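Local atomic coordinates of protein her-1 (Caenorhabditis elegans, PDB entry 1SZH), a protein that dictates male development in the nematode, probably acting directly as a secreted signal in sex determination, and inhibits the function of TRA-2A. Residues 50-62 with 97-109. The protein carries 2 engineered substitutions. Residues are numbered along the deposited sequence; the frame is centred on the assembly and turned at random.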
loop_
_atom_site.group_PDB
_atom_site.type_symbol
_atom_site.label_atom_id
_atom_site.label_comp_id
_atom_site.label_asym_id
_atom_site.label_seq_id
_atom_site.Cartn_x
_atom_site.Cartn_y
_atom_site.Cartn_z
ATOM N N TYR A 50 10.443 -3.888 4.811
ATOM C CA TYR A 50 10.642 -5.334 4.807
ATOM C C TYR A 50 9.614 -6.031 5.688
ATOM O O TYR A 50 9.132 -7.134 5.349
ATOM C CB TYR A 50 12.090 -5.646 5.199
ATOM C CG TYR A 50 13.070 -5.035 4.201
ATOM C CD1 TYR A 50 14.210 -4.369 4.618
ATOM C CD2 TYR A 50 12.813 -5.097 2.829
ATOM C CE1 TYR A 50 15.077 -3.756 3.691
ATOM C CE2 TYR A 50 13.665 -4.494 1.899
ATOM C CZ TYR A 50 14.796 -3.833 2.340
ATOM O OH TYR A 50 15.635 -3.241 1.413
ATOM N N VAL A 51 9.238 -5.407 6.802
ATOM C CA VAL A 51 8.213 -5.988 7.662
ATOM C C VAL A 51 6.893 -6.045 6.894
ATOM O O VAL A 51 6.114 -6.989 7.019
ATOM C CB VAL A 51 8.058 -5.167 8.951
ATOM C CG1 VAL A 51 6.889 -5.690 9.814
ATOM C CG2 VAL A 51 9.379 -5.213 9.720
ATOM N N TYR A 52 6.622 -5.020 6.095
ATOM C CA TYR A 52 5.393 -5.011 5.301
ATOM C C TYR A 52 5.343 -6.228 4.383
ATOM O O TYR A 52 4.313 -6.908 4.260
ATOM C CB TYR A 52 5.340 -3.740 4.450
ATOM C CG TYR A 52 4.280 -3.693 3.338
ATOM C CD1 TYR A 52 3.088 -2.992 3.496
ATOM C CD2 TYR A 52 4.490 -4.361 2.122
ATOM C CE1 TYR A 52 2.130 -2.924 2.437
ATOM C CE2 TYR A 52 3.558 -4.310 1.092
ATOM C CZ TYR A 52 2.376 -3.593 1.260
ATOM O OH TYR A 52 1.461 -3.514 0.230
ATOM N N LYS A 53 6.476 -6.514 3.741
ATOM C CA LYS A 53 6.522 -7.640 2.817
ATOM C C LYS A 53 6.374 -8.961 3.551
ATOM O O LYS A 53 5.661 -9.855 3.087
ATOM C CB LYS A 53 7.836 -7.587 2.036
ATOM C CG LYS A 53 7.925 -6.330 1.197
ATOM C CD LYS A 53 9.216 -6.247 0.431
ATOM C CE LYS A 53 9.231 -5.009 -0.457
ATOM N NZ LYS A 53 10.466 -4.933 -1.302
ATOM N N CYS A 54 7.016 -9.072 4.708
ATOM C CA CYS A 54 6.910 -10.290 5.510
ATOM C C CYS A 54 5.433 -10.491 5.925
ATOM O O CYS A 54 4.877 -11.590 5.797
ATOM C CB CYS A 54 7.825 -10.152 6.726
ATOM S SG CYS A 54 7.914 -11.602 7.811
ATOM N N LEU A 55 4.794 -9.441 6.448
ATOM C CA LEU A 55 3.404 -9.563 6.861
ATOM C C LEU A 55 2.486 -9.957 5.705
ATOM O O LEU A 55 1.630 -10.825 5.850
ATOM C CB LEU A 55 2.905 -8.261 7.526
ATOM C CG LEU A 55 3.597 -7.931 8.854
ATOM C CD1 LEU A 55 3.071 -6.556 9.315
ATOM C CD2 LEU A 55 3.298 -8.973 9.917
ATOM N N GLN A 56 2.651 -9.320 4.554
ATOM C CA GLN A 56 1.814 -9.667 3.409
ATOM C C GLN A 56 1.965 -11.144 3.019
ATOM O O GLN A 56 0.984 -11.825 2.717
ATOM C CB GLN A 56 2.180 -8.794 2.215
ATOM C CG GLN A 56 1.704 -7.358 2.351
ATOM C CD GLN A 56 0.783 -6.968 1.203
ATOM O OE1 GLN A 56 1.139 -7.096 0.032
ATOM N NE2 GLN A 56 -0.400 -6.472 1.535
ATOM N N ASN A 57 3.208 -11.615 3.052
ATOM C CA ASN A 57 3.497 -12.996 2.689
ATOM C C ASN A 57 2.841 -13.982 3.654
ATOM O O ASN A 57 2.407 -15.054 3.229
ATOM C CB ASN A 57 5.019 -13.216 2.610
ATOM C CG ASN A 57 5.633 -12.657 1.326
ATOM O OD1 ASN A 57 6.853 -12.747 1.112
ATOM N ND2 ASN A 57 4.799 -12.070 0.470
ATOM N N VAL A 58 2.746 -13.644 4.944
ATOM C CA VAL A 58 2.094 -14.571 5.878
ATOM C C VAL A 58 0.569 -14.437 5.812
ATOM O O VAL A 58 -0.143 -15.424 5.661
ATOM C CB VAL A 58 2.560 -14.346 7.337
ATOM C CG1 VAL A 58 1.804 -15.297 8.279
ATOM C CG2 VAL A 58 4.043 -14.547 7.455
ATOM N N LEU A 59 0.050 -13.214 5.884
ATOM C CA LEU A 59 -1.399 -13.000 5.862
ATOM C C LEU A 59 -2.081 -13.503 4.607
ATOM O O LEU A 59 -3.183 -14.036 4.666
ATOM C CB LEU A 59 -1.720 -11.499 5.989
ATOM C CG LEU A 59 -1.302 -10.836 7.309
ATOM C CD1 LEU A 59 -1.579 -9.328 7.205
ATOM C CD2 LEU A 59 -2.078 -11.419 8.471
ATOM N N PHE A 60 -1.414 -13.343 3.473
ATOM C CA PHE A 60 -2.010 -13.712 2.201
ATOM C C PHE A 60 -1.302 -14.896 1.535
ATOM O O PHE A 60 -1.257 -14.993 0.318
ATOM C CB PHE A 60 -2.007 -12.481 1.292
ATOM C CG PHE A 60 -2.812 -11.323 1.858
ATOM C CD1 PHE A 60 -2.218 -10.090 2.103
ATOM C CD2 PHE A 60 -4.158 -11.490 2.195
ATOM C CE1 PHE A 60 -2.949 -9.044 2.696
ATOM C CE2 PHE A 60 -4.899 -10.447 2.786
ATOM C CZ PHE A 60 -4.294 -9.225 3.031
ATOM N N ALA A 61 -0.767 -15.794 2.353
ATOM C CA ALA A 61 -0.057 -16.966 1.837
ATOM C C ALA A 61 -0.934 -17.809 0.904
ATOM O O ALA A 61 -0.474 -18.266 -0.139
ATOM C CB ALA A 61 0.435 -17.820 2.995
ATOM N N LYS A 62 -2.194 -17.997 1.280
ATOM C CA LYS A 62 -3.106 -18.790 0.471
ATOM C C LYS A 62 -3.778 -18.032 -0.670
ATOM O O LYS A 62 -4.280 -18.651 -1.606
ATOM C CB LYS A 62 -4.172 -19.437 1.356
ATOM C CG LYS A 62 -3.617 -20.525 2.260
ATOM C CD LYS A 62 -4.729 -21.375 2.847
ATOM C CE LYS A 62 -4.173 -22.550 3.638
ATOM N NZ LYS A 62 -5.248 -23.371 4.268
ATOM N N LEU A 97 -3.410 3.623 2.342
ATOM C CA LEU A 97 -3.895 2.291 1.981
ATOM C C LEU A 97 -2.785 1.430 1.408
ATOM O O LEU A 97 -2.643 0.259 1.774
ATOM C CB LEU A 97 -5.019 2.394 0.932
ATOM C CG LEU A 97 -6.358 2.940 1.422
ATOM C CD1 LEU A 97 -7.231 3.345 0.216
ATOM C CD2 LEU A 97 -7.035 1.888 2.270
ATOM N N MET A 98 -1.996 2.007 0.513
ATOM C CA MET A 98 -0.962 1.234 -0.173
ATOM C C MET A 98 0.230 0.860 0.674
ATOM O O MET A 98 1.114 0.140 0.211
ATOM C CB MET A 98 -0.509 1.985 -1.436
ATOM C CG MET A 98 -1.646 2.166 -2.470
ATOM S SD MET A 98 -2.119 0.621 -3.326
ATOM C CE MET A 98 -0.752 0.451 -4.510
ATOM N N THR A 99 0.270 1.352 1.910
ATOM C CA THR A 99 1.355 0.983 2.812
ATOM C C THR A 99 0.810 0.234 4.051
ATOM O O THR A 99 1.531 0.049 5.029
ATOM C CB THR A 99 2.182 2.226 3.260
ATOM O OG1 THR A 99 1.302 3.226 3.793
ATOM C CG2 THR A 99 2.963 2.809 2.082
ATOM N N SER A 100 -0.459 -0.199 3.990
ATOM C CA SER A 100 -1.126 -0.921 5.090
ATOM C C SER A 100 -1.074 -2.411 4.700
ATOM O O SER A 100 -1.872 -2.881 3.902
ATOM C CB SER A 100 -2.570 -0.425 5.236
ATOM O OG SER A 100 -2.550 0.933 5.659
ATOM N N PRO A 101 -0.144 -3.171 5.292
ATOM C CA PRO A 101 -0.030 -4.589 4.918
ATOM C C PRO A 101 -1.216 -5.514 5.054
ATOM O O PRO A 101 -1.310 -6.495 4.297
ATOM C CB PRO A 101 1.178 -5.066 5.725
ATOM C CG PRO A 101 1.086 -4.243 6.988
ATOM C CD PRO A 101 0.752 -2.853 6.421
ATOM N N SER A 102 -2.134 -5.219 5.978
ATOM C CA SER A 102 -3.272 -6.121 6.136
ATOM C C SER A 102 -4.495 -5.816 5.276
ATOM O O SER A 102 -5.495 -6.538 5.349
ATOM C CB SER A 102 -3.700 -6.168 7.599
ATOM O OG SER A 102 -4.201 -4.905 8.005
ATOM N N ILE A 103 -4.444 -4.754 4.476
ATOM C CA ILE A 103 -5.588 -4.443 3.618
ATOM C C ILE A 103 -5.371 -5.116 2.262
ATOM O O ILE A 103 -4.373 -4.862 1.579
ATOM C CB ILE A 103 -5.748 -2.927 3.411
ATOM C CG1 ILE A 103 -5.868 -2.226 4.761
ATOM C CG2 ILE A 103 -7.020 -2.662 2.584
ATOM C CD1 ILE A 103 -6.001 -0.680 4.699
ATOM N N ASP A 104 -6.298 -5.986 1.888
ATOM C CA ASP A 104 -6.133 -6.680 0.622
ATOM C C ASP A 104 -6.310 -5.760 -0.574
ATOM O O ASP A 104 -6.837 -4.657 -0.467
ATOM C CB ASP A 104 -7.062 -7.892 0.530
ATOM C CG ASP A 104 -8.529 -7.526 0.593
ATOM O OD1 ASP A 104 -8.990 -6.678 -0.191
ATOM O OD2 ASP A 104 -9.239 -8.111 1.433
ATOM N N ALA A 105 -5.811 -6.219 -1.716
ATOM C CA ALA A 105 -5.858 -5.463 -2.962
ATOM C C ALA A 105 -7.216 -4.886 -3.334
ATOM O O ALA A 105 -7.336 -3.684 -3.604
ATOM C CB ALA A 105 -5.350 -6.343 -4.089
ATOM N N ALA A 106 -8.243 -5.733 -3.374
ATOM C CA ALA A 106 -9.571 -5.287 -3.757
ATOM C C ALA A 106 -10.108 -4.171 -2.882
ATOM O O ALA A 106 -10.687 -3.206 -3.385
ATOM C CB ALA A 106 -10.536 -6.468 -3.761
ATOM N N THR A 107 -9.895 -4.295 -1.581
ATOM C CA THR A 107 -10.378 -3.283 -0.650
ATOM C C THR A 107 -9.660 -1.956 -0.879
ATOM O O THR A 107 -10.289 -0.905 -0.905
ATOM C CB THR A 107 -10.196 -3.753 0.800
ATOM O OG1 THR A 107 -10.988 -4.926 1.002
ATOM C CG2 THR A 107 -10.658 -2.669 1.789
ATOM N N ARG A 108 -8.345 -2.003 -1.066
ATOM C CA ARG A 108 -7.603 -0.770 -1.314
ATOM C C ARG A 108 -8.057 -0.137 -2.625
ATOM O O ARG A 108 -8.344 1.058 -2.683
ATOM C CB ARG A 108 -6.107 -1.023 -1.483
ATOM C CG ARG A 108 -5.391 -1.689 -0.348
ATOM C CD ARG A 108 -3.930 -1.796 -0.744
ATOM N NE ARG A 108 -3.157 -2.526 0.270
ATOM C CZ ARG A 108 -1.836 -2.633 0.236
ATOM N NH1 ARG A 108 -1.129 -2.077 -0.762
ATOM N NH2 ARG A 108 -1.213 -3.264 1.218
ATOM N N LEU A 109 -8.086 -0.940 -3.692
ATOM C CA LEU A 109 -8.416 -0.405 -4.997
ATOM C C LEU A 109 -9.832 0.127 -5.095
ATOM O O LEU A 109 -10.071 1.123 -5.782
ATOM C CB LEU A 109 -8.105 -1.436 -6.093
ATOM C CG LEU A 109 -6.619 -1.804 -6.219
ATOM C CD1 LEU A 109 -6.446 -2.935 -7.247
ATOM C CD2 LEU A 109 -5.798 -0.588 -6.637
HETATM O O HOH W 1 -2.498 -5.806 -0.440
#
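The phenol oxygen of Tyr52 meets Arg108 end-on: NH2 at 2.9 Å and NH1 at 3.1 Å from Tyr52 OH both donate to this one atom, which lies near the guanidinium plane, the tyrosine ring turned 57° from it. Arg108 NE donates to Ile103 O, which a water over one guanidinium face bridges to Gln56 NE2. Having CG anti to the backbone N (chi1 167°) swings the Tyr52 ring out past Pro101, whose CB sits 3.6 Å from Tyr52 CD1. Leu55 adds its CD1 beside the proline CG, closing the tight apolar part. The arrangement is consistent with a junction between the two bundles of this disulfide-rich protein: helix 47-59 packs against the loop linking helix 85-97 to helix 105-115, bent by two type I turns. Gln56 sends NE2 almost straight (170°) to Pro101 O, while its OE1 accepts from Ile68 N, and Ile68 O bonds Tyr52 OH. A phenylalanine in place of Tyr52 would probably take from Arg108 NH1 and NH2 the oxygen they share, and from Ile68 O its hydroxyl partner. Looser is the side toward Asp104, the partly exposed N-cap whose OD1 accepts from Thr107 N; there Phe60 CZ stands 4.0 Å from Asp104 CB.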